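Local coordinates for Thg1-like uncharacterized protein (Bacillus thuringiensis, PDB 4KGM), which probably adds nucleotides to the 5' end of tRNA, as Thg1-family guanylyltransferases do, and binds ATP together with magnesium ions, at residues M107-A110 against K111-V115; D48-E51 against A52-T56; Y84-L87 against T88-S91. All blocks are in the same frame, centred on the assembly; numbering follows the deposited sequence.

Contact 1 (M107-A110 against K111-V115)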
loop_
_atom_site.group_PDB
_atom_site.type_symbol
_atom_site.label_atom_id
_atom_site.label_comp_id
_atom_site.label_asym_id
_atom_site.label_seq_id
_atom_site.Cartn_x
_atom_site.Cartn_y
_atom_site.Cartn_z
ATOM N N MET A 107 -22.161 -7.835 -1.739
ATOM C CA MET A 107 -23.018 -8.493 -2.719
ATOM C C MET A 107 -23.230 -9.956 -2.363
ATOM O O MET A 107 -24.351 -10.462 -2.426
ATOM C CB MET A 107 -22.417 -8.390 -4.122
ATOM C CG MET A 107 -22.584 -7.030 -4.784
ATOM S SD MET A 107 -21.756 -6.952 -6.386
ATOM C CE MET A 107 -22.243 -5.313 -6.927
ATOM N N ALA A 108 -22.146 -10.630 -1.992
ATOM C CA ALA A 108 -22.214 -12.030 -1.597
ATOM C C ALA A 108 -23.110 -12.182 -0.373
ATOM O O ALA A 108 -23.941 -13.083 -0.313
ATOM C CB ALA A 108 -20.821 -12.574 -1.313
ATOM N N THR A 109 -22.941 -11.282 0.590
ATOM C CA THR A 109 -23.736 -11.287 1.810
ATOM C C THR A 109 -25.228 -11.108 1.530
ATOM O O THR A 109 -26.064 -11.815 2.095
ATOM C CB THR A 109 -23.268 -10.183 2.776
ATOM O OG1 THR A 109 -21.897 -10.404 3.127
ATOM C CG2 THR A 109 -24.112 -10.176 4.038
ATOM N N ALA A 110 -25.555 -10.166 0.649
ATOM C CA ALA A 110 -26.948 -9.844 0.347
ATOM C C ALA A 110 -27.694 -11.018 -0.283
ATOM O O ALA A 110 -28.761 -11.415 0.189
ATOM C CB ALA A 110 -27.027 -8.616 -0.554
ATOM N N LYS A 111 -27.128 -11.571 -1.350
ATOM C CA LYS A 111 -27.768 -12.661 -2.075
ATOM C C LYS A 111 -27.851 -13.934 -1.238
ATOM O O LYS A 111 -28.900 -14.579 -1.188
ATOM C CB LYS A 111 -27.039 -12.931 -3.396
ATOM C CG LYS A 111 -27.592 -14.106 -4.201
ATOM C CD LYS A 111 -29.094 -13.980 -4.445
ATOM C CE LYS A 111 -29.442 -12.729 -5.238
ATOM N NZ LYS A 111 -30.915 -12.548 -5.380
ATOM N N PHE A 112 -26.749 -14.283 -0.581
ATOM C CA PHE A 112 -26.672 -15.513 0.202
ATOM C C PHE A 112 -27.708 -15.538 1.321
ATOM O O PHE A 112 -28.465 -16.502 1.453
ATOM C CB PHE A 112 -25.268 -15.691 0.783
ATOM C CG PHE A 112 -25.038 -17.032 1.415
ATOM C CD1 PHE A 112 -24.610 -18.106 0.652
ATOM C CD2 PHE A 112 -25.240 -17.220 2.773
ATOM C CE1 PHE A 112 -24.394 -19.341 1.231
ATOM C CE2 PHE A 112 -25.026 -18.454 3.356
ATOM C CZ PHE A 112 -24.602 -19.514 2.584
ATOM N N ASN A 113 -27.738 -14.480 2.125
ATOM C CA ASN A 113 -28.705 -14.376 3.209
ATOM C C ASN A 113 -30.146 -14.438 2.707
ATOM O O ASN A 113 -30.991 -15.085 3.322
ATOM C CB ASN A 113 -28.475 -13.098 4.021
ATOM C CG ASN A 113 -27.386 -13.258 5.066
ATOM O OD1 ASN A 113 -27.338 -14.259 5.783
ATOM N ND2 ASN A 113 -26.503 -12.269 5.158
ATOM N N GLU A 114 -30.416 -13.771 1.587
ATOM C CA GLU A 114 -31.751 -13.767 0.996
ATOM C C GLU A 114 -32.224 -15.173 0.639
ATOM O O GLU A 114 -33.314 -15.591 1.029
ATOM C CB GLU A 114 -31.789 -12.885 -0.253
ATOM C CG GLU A 114 -33.058 -13.059 -1.080
ATOM C CD GLU A 114 -33.036 -12.266 -2.373
ATOM O OE1 GLU A 114 -33.545 -11.124 -2.384
ATOM O OE2 GLU A 114 -32.517 -12.787 -3.383
ATOM N N VAL A 115 -31.395 -15.893 -0.110
ATOM C CA VAL A 115 -31.723 -17.242 -0.553
ATOM C C VAL A 115 -31.840 -18.213 0.620
ATOM O O VAL A 115 -32.761 -19.028 0.677
ATOM C CB VAL A 115 -30.672 -17.770 -1.555
ATOM C CG1 VAL A 115 -30.878 -19.256 -1.825
ATOM C CG2 VAL A 115 -30.729 -16.973 -2.848
#

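Contact 2 (D48-E51 against A52-T56). With ATP (adenosine-5'-triphosphate), chain E.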
loop_
_atom_site.group_PDB
_atom_site.type_symbol
_atom_site.label_atom_id
_atom_site.label_comp_id
_atom_site.label_asym_id
_atom_site.label_seq_id
_atom_site.Cartn_x
_atom_site.Cartn_y
_atom_site.Cartn_z
ATOM N N ASP A 48 -28.653 -27.835 -0.132
ATOM C CA ASP A 48 -29.298 -26.532 0.008
ATOM C C ASP A 48 -28.280 -25.410 0.189
ATOM O O ASP A 48 -28.407 -24.342 -0.412
ATOM C CB ASP A 48 -30.287 -26.538 1.177
ATOM C CG ASP A 48 -31.591 -27.227 0.833
ATOM O OD1 ASP A 48 -31.997 -27.175 -0.348
ATOM O OD2 ASP A 48 -32.212 -27.819 1.741
ATOM N N LEU A 49 -27.273 -25.658 1.020
ATOM C CA LEU A 49 -26.232 -24.672 1.278
ATOM C C LEU A 49 -25.394 -24.427 0.028
ATOM O O LEU A 49 -25.100 -23.283 -0.322
ATOM C CB LEU A 49 -25.331 -25.134 2.424
ATOM C CG LEU A 49 -24.193 -24.187 2.807
ATOM C CD1 LEU A 49 -24.741 -22.917 3.435
ATOM C CD2 LEU A 49 -23.210 -24.873 3.741
ATOM N N ALA A 50 -25.019 -25.510 -0.645
ATOM C CA ALA A 50 -24.202 -25.422 -1.848
ATOM C C ALA A 50 -24.915 -24.670 -2.970
ATOM O O ALA A 50 -24.298 -23.887 -3.687
ATOM C CB ALA A 50 -23.793 -26.810 -2.312
ATOM N N GLU A 51 -26.216 -24.905 -3.115
ATOM C CA GLU A 51 -27.000 -24.238 -4.152
ATOM C C GLU A 51 -27.264 -22.774 -3.816
ATOM O O GLU A 51 -27.652 -21.988 -4.682
ATOM C CB GLU A 51 -28.320 -24.973 -4.395
ATOM C CG GLU A 51 -28.162 -26.303 -5.110
ATOM C CD GLU A 51 -29.487 -26.993 -5.368
ATOM O OE1 GLU A 51 -30.541 -26.394 -5.064
ATOM O OE2 GLU A 51 -29.472 -28.135 -5.874
ATOM N N ALA A 52 -27.062 -22.414 -2.552
ATOM C CA ALA A 52 -27.199 -21.030 -2.120
ATOM C C ALA A 52 -25.947 -20.247 -2.503
ATOM O O ALA A 52 -26.015 -19.054 -2.807
ATOM C CB ALA A 52 -27.437 -20.960 -0.622
ATOM N N PHE A 53 -24.804 -20.929 -2.484
ATOM C CA PHE A 53 -23.551 -20.342 -2.939
ATOM C C PHE A 53 -23.559 -20.194 -4.454
ATOM O O PHE A 53 -23.038 -19.218 -4.996
ATOM C CB PHE A 53 -22.359 -21.200 -2.514
ATOM C CG PHE A 53 -21.864 -20.911 -1.125
ATOM C CD1 PHE A 53 -21.107 -19.780 -0.867
ATOM C CD2 PHE A 53 -22.145 -21.775 -0.079
ATOM C CE1 PHE A 53 -20.648 -19.512 0.406
ATOM C CE2 PHE A 53 -21.686 -21.513 1.198
ATOM C CZ PHE A 53 -20.938 -20.379 1.441
ATOM N N TRP A 54 -24.154 -21.168 -5.134
ATOM C CA TRP A 54 -24.200 -21.163 -6.591
ATOM C C TRP A 54 -25.047 -20.006 -7.110
ATOM O O TRP A 54 -24.723 -19.399 -8.128
ATOM C CB TRP A 54 -24.726 -22.499 -7.119
ATOM C CG TRP A 54 -23.882 -23.670 -6.713
ATOM C CD1 TRP A 54 -22.628 -23.630 -6.175
ATOM C CD2 TRP A 54 -24.237 -25.057 -6.800
ATOM N NE1 TRP A 54 -22.180 -24.903 -5.924
ATOM C CE2 TRP A 54 -23.148 -25.798 -6.300
ATOM C CE3 TRP A 54 -25.367 -25.741 -7.254
ATOM C CZ2 TRP A 54 -23.157 -27.190 -6.242
ATOM C CZ3 TRP A 54 -25.374 -27.125 -7.196
ATOM C CH2 TRP A 54 -24.276 -27.833 -6.694
ATOM N N GLU A 55 -26.130 -19.704 -6.402
ATOM C CA GLU A 55 -26.967 -18.561 -6.749
ATOM C C GLU A 55 -26.241 -17.266 -6.409
ATOM O O GLU A 55 -26.416 -16.249 -7.078
ATOM C CB GLU A 55 -28.309 -18.626 -6.019
ATOM C CG GLU A 55 -29.244 -19.690 -6.559
ATOM C CD GLU A 55 -29.566 -19.485 -8.027
ATOM O OE1 GLU A 55 -30.126 -18.422 -8.372
ATOM O OE2 GLU A 55 -29.251 -20.382 -8.838
ATOM N N THR A 56 -25.425 -17.316 -5.362
ATOM C CA THR A 56 -24.602 -16.179 -4.982
ATOM C C THR A 56 -23.542 -15.939 -6.051
ATOM O O THR A 56 -23.309 -14.803 -6.467
ATOM C CB THR A 56 -23.923 -16.410 -3.619
ATOM O OG1 THR A 56 -24.926 -16.565 -2.607
ATOM C CG2 THR A 56 -23.030 -15.236 -3.258
HETATM P PG ATP E . -13.202 -18.347 9.417
HETATM O O1G ATP E . -11.781 -18.853 9.489
HETATM O O2G ATP E . -13.495 -17.162 10.308
HETATM O O3G ATP E . -13.722 -18.196 8.008
HETATM P PB ATP E . -14.568 -20.815 9.215
HETATM O O1B ATP E . -15.386 -20.332 8.041
HETATM O O2B ATP E . -15.185 -21.798 10.180
HETATM O O3B ATP E . -14.064 -19.545 10.071
HETATM P PA ATP E . -13.205 -22.351 7.340
HETATM O O1A ATP E . -11.917 -23.133 7.259
HETATM O O2A ATP E . -13.632 -21.460 6.198
HETATM O O3A ATP E . -13.195 -21.468 8.684
HETATM O "O5'" ATP E . -14.417 -23.362 7.663
HETATM C "C5'" ATP E . -15.355 -23.732 6.656
HETATM C "C4'" ATP E . -16.465 -24.560 7.292
HETATM O "O4'" ATP E . -17.636 -24.565 6.472
HETATM C "C3'" ATP E . -16.047 -26.009 7.485
HETATM O "O3'" ATP E . -15.896 -26.290 8.879
HETATM C "C2'" ATP E . -17.174 -26.843 6.906
HETATM O "O2'" ATP E . -17.654 -27.774 7.881
HETATM C "C1'" ATP E . -18.262 -25.847 6.538
HETATM N N9 ATP E . -18.890 -26.199 5.238
HETATM C C8 ATP E . -18.446 -25.840 4.019
HETATM N N7 ATP E . -19.254 -26.327 3.041
HETATM C C5 ATP E . -20.244 -27.014 3.638
HETATM C C6 ATP E . -21.433 -27.779 3.195
HETATM N N6 ATP E . -21.733 -27.910 1.880
HETATM N N1 ATP E . -22.209 -28.342 4.148
HETATM C C2 ATP E . -21.923 -28.219 5.457
HETATM N N3 ATP E . -20.863 -27.541 5.930
HETATM C C4 ATP E . -20.000 -26.927 5.086
#

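Contact 3 (Y84-L87 against T88-S91)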
loop_
_atom_site.group_PDB
_atom_site.type_symbol
_atom_site.label_atom_id
_atom_site.label_comp_id
_atom_site.label_asym_id
_atom_site.label_seq_id
_atom_site.Cartn_x
_atom_site.Cartn_y
_atom_site.Cartn_z
ATOM N N TYR A 84 -8.787 -5.973 -19.650
ATOM C CA TYR A 84 -7.977 -5.667 -20.823
ATOM C C TYR A 84 -8.532 -6.311 -22.090
ATOM O O TYR A 84 -7.783 -6.613 -23.019
ATOM C CB TYR A 84 -6.529 -6.106 -20.598
ATOM C CG TYR A 84 -6.390 -7.512 -20.058
ATOM C CD1 TYR A 84 -6.327 -7.748 -18.689
ATOM C CD2 TYR A 84 -6.317 -8.604 -20.914
ATOM C CE1 TYR A 84 -6.199 -9.031 -18.189
ATOM C CE2 TYR A 84 -6.189 -9.891 -20.421
ATOM C CZ TYR A 84 -6.130 -10.098 -19.058
ATOM O OH TYR A 84 -6.001 -11.376 -18.562
ATOM N N ASP A 85 -9.845 -6.517 -22.115
ATOM C CA ASP A 85 -10.521 -7.100 -23.270
ATOM C C ASP A 85 -10.288 -6.243 -24.510
ATOM O O ASP A 85 -9.903 -6.748 -25.565
ATOM C CB ASP A 85 -12.023 -7.226 -23.000
ATOM C CG ASP A 85 -12.327 -8.018 -21.739
ATOM O OD1 ASP A 85 -13.403 -8.651 -21.685
ATOM O OD2 ASP A 85 -11.498 -8.004 -20.804
ATOM N N LYS A 86 -10.527 -4.944 -24.367
ATOM C CA LYS A 86 -10.254 -3.983 -25.427
ATOM C C LYS A 86 -9.191 -2.997 -24.961
ATOM O O LYS A 86 -8.624 -3.148 -23.878
ATOM C CB LYS A 86 -11.526 -3.222 -25.805
ATOM C CG LYS A 86 -12.654 -4.101 -26.311
ATOM C CD LYS A 86 -13.885 -3.268 -26.626
ATOM C CE LYS A 86 -15.025 -4.132 -27.141
ATOM N NZ LYS A 86 -16.246 -3.324 -27.412
ATOM N N LEU A 87 -8.921 -1.988 -25.782
ATOM C CA LEU A 87 -7.990 -0.933 -25.407
ATOM C C LEU A 87 -8.700 0.108 -24.551
ATOM O O LEU A 87 -8.064 0.870 -23.823
ATOM C CB LEU A 87 -7.387 -0.274 -26.650
ATOM C CG LEU A 87 -6.010 -0.762 -27.109
ATOM C CD1 LEU A 87 -5.992 -2.270 -27.302
ATOM C CD2 LEU A 87 -5.591 -0.050 -28.389
ATOM N N THR A 88 -10.026 0.126 -24.639
ATOM C CA THR A 88 -10.830 1.105 -23.919
ATOM C C THR A 88 -11.540 0.506 -22.706
ATOM O O THR A 88 -12.388 1.157 -22.094
ATOM C CB THR A 88 -11.880 1.749 -24.842
ATOM O OG1 THR A 88 -12.662 0.721 -25.465
ATOM C CG2 THR A 88 -11.202 2.581 -25.920
ATOM N N THR A 89 -11.192 -0.730 -22.359
ATOM C CA THR A 89 -11.811 -1.407 -21.223
ATOM C C THR A 89 -11.561 -0.658 -19.916
ATOM O O THR A 89 -10.422 -0.331 -19.583
ATOM C CB THR A 89 -11.297 -2.852 -21.073
ATOM O OG1 THR A 89 -11.409 -3.537 -22.326
ATOM C CG2 THR A 89 -12.103 -3.596 -20.018
ATOM N N GLN A 90 -12.638 -0.383 -19.186
ATOM C CA GLN A 90 -12.545 0.279 -17.890
ATOM C C GLN A 90 -12.483 -0.759 -16.778
ATOM O O GLN A 90 -12.792 -1.929 -16.997
ATOM C CB GLN A 90 -13.743 1.204 -17.676
ATOM C CG GLN A 90 -13.909 2.262 -18.756
ATOM C CD GLN A 90 -12.714 3.190 -18.850
ATOM O OE1 GLN A 90 -12.567 4.112 -18.050
ATOM N NE2 GLN A 90 -11.851 2.947 -19.830
ATOM N N SER A 91 -12.082 -0.329 -15.586
ATOM C CA SER A 91 -11.982 -1.235 -14.447
ATOM C C SER A 91 -13.114 -1.033 -13.449
ATOM O O SER A 91 -13.574 0.090 -13.233
ATOM C CB SER A 91 -10.631 -1.078 -13.744
ATOM O OG SER A 91 -9.588 -1.652 -14.510
#

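Contact 1 (M107-A110 against K111-V115)
The carbonyl oxygen of Thr-109 accepts a hydrogen bond from the backbone N of Asn-113 (3.1 Å), one helical turn on. The first torsion of Asn-113 lays CG beside its own backbone N (chi1 -83°), which carries the amide back along the helix. There Asn-113 lies alongside Thr-109, both side chains pointing the same way, and Thr-109 CG2 comes 3.4 Å from Asn-113 ND2. Asn-113 OD1 accepts from Ala-126 N, while Thr-109 OG1 bonds both Ala-105 O and Ser-106 OG of the second subunit.

The backbone of helix 97-119 runs through the contact as a regular alpha-helix. The straightest of the four backbone bonds between residues 107-110 and 111-114, from Lys-111 N to Met-107 O, has an N-H...O angle of 178°. The next residue, Phe-112, sets CB 3.1 Å from Ala-108 O, one turn back, and sends its ring away from residues 107-110 to meet the rings of Phe-53 and Phe-128.

The charged face differs in character. Lys-111 bends at chi2 and chi3, bringing NZ to the syn side of Glu-114 OE2 in a salt bridge of 2.6 Å. Glu-114 OE1 makes a second one, with Arg-117 NH1 of the second subunit.

One helix thus serves three environments: aromatic packing inside the chain, small residues against the neighbouring subunit, and an ionic chain Lys-Glu-Arg reaching across the interface. Flanked by two cations, the Glu-114 carboxylate is probably held in its ionised form.

Contact 2 (D48-E51 against A52-T56)
This is a one-turn contact within helix 47-63, in which Leu-49 packs on Phe-53 and Ala-50 on Trp-54 at the helix end that borders the ATP pocket. Leu-49 and Phe-53 lie side by side, pointing the same way, with CG and CD1 of Leu-49 both 4.0 Å from CE2 of Phe-53. The methyl CD2 of Leu-49 turns to the nucleotide, 3.4 Å from C6 of the adenine.

Trp-54 folds back over the preceding turn because its CG lies beside its backbone N (chi1 -60°). One indole face therefore receives Ala-50 O, 2.9 Å above the plane and displaced towards the rim. That oxygen takes its main hydrogen bond from Trp-54 N (3.1 Å) and a weak one from Phe-53 N; the indole NE1 is badly angled for another. Glu-51 CG touches the six-membered part of the ring, 3.6 Å from Trp-54 CE3, while its carboxylate bonds Gln-47. Further along, Ala-52 O accepts from both N and OG1 of Thr-56, the hydroxyl bond being 2.7 Å.

Beyond the helix, Phe-53 stacks on His-72. Helix bonds, some weak, thus engage the backbone carbonyls, while Leu-49, alone of these residues, meets adenine by apolar contact, backed by Phe-53.

Contact 3 (Y84-L87 against T88-S91)
Among the flat groups of the turn that brings Lys-86 against Thr-89, the carboxamide of Gln-90 has its partner nearly in its own plane: Thr-88 O, to which NE2 donates at 2.9 Å, lies just 11° out of it. Seen from the acceptor the geometry is less regular, since NE2 stands well above the carbonyl plane of Thr-88. The Tyr-84 side chain starts away from residues 88-91. Its ring packs among Arg-22, Pro-24 and Gln-137, and its OH bonds Val-237 O. The Asp-85 carboxylate has OD1 in a salt bridge to Lys-68 and OD2 bonded to Thr-82 OG1.

The bond that ties the two halves together is short and fairly straight. Lys-86 N donates to Thr-89 OG1 at 2.6 Å, with an N-H...O angle of 159°. The Thr-89 hydroxyl can receive it because chi1 of -51° places OG1 next to the residue's own backbone N, facing back across the turn; Lys-86 CB is then 3.5 Å from OG1.

Residues 86-89 form a beta turn, their end CA atoms 5.2 Å apart, and Leu-87 and Thr-88 at its corners have backbone angles close to type I. Lys-86 O and Thr-89 N stand 3.8 Å apart, too far for the closing hydrogen bond. Lys-86 O accepts from Arg-22 NH1. The Lys-86 side chain runs out extended from the turn, its end leading away from residues 88-91.

Here, in a connection at the protein surface between strand 76-81 and helix 97-119, side chains do work that a helix leaves to its backbone. The Thr-89 hydroxyl and the Gln-90 amide pin a local N-H and a local carbonyl, so the turn's shape probably depends on a few specific polar bonds and little on apolar burial.

Contacts 1 and 2 belong to the buried part of the fold, and contact 3 to its surface. The first two lie on neighbouring helices, 97-119 and 47-63, with centres 10 Å apart, and they touch directly: Phe-112 CZ reaches Leu-49 CD1 at 3.5 Å, and Ala-108 packs on Thr-56. Contact 2 faces the nucleotide and no other protein chain touches it, whereas in contact 1 charged and hydroxyl groups bond to a second subunit. Contact 3, its centre 29 Å from that of contact 1 and 31 Å from that of contact 2, lies in the loop leading into helix 97-119. Backbone helix bonds, some weak in contact 2, run through the helical pair; individual side-chain bonds carry the loop.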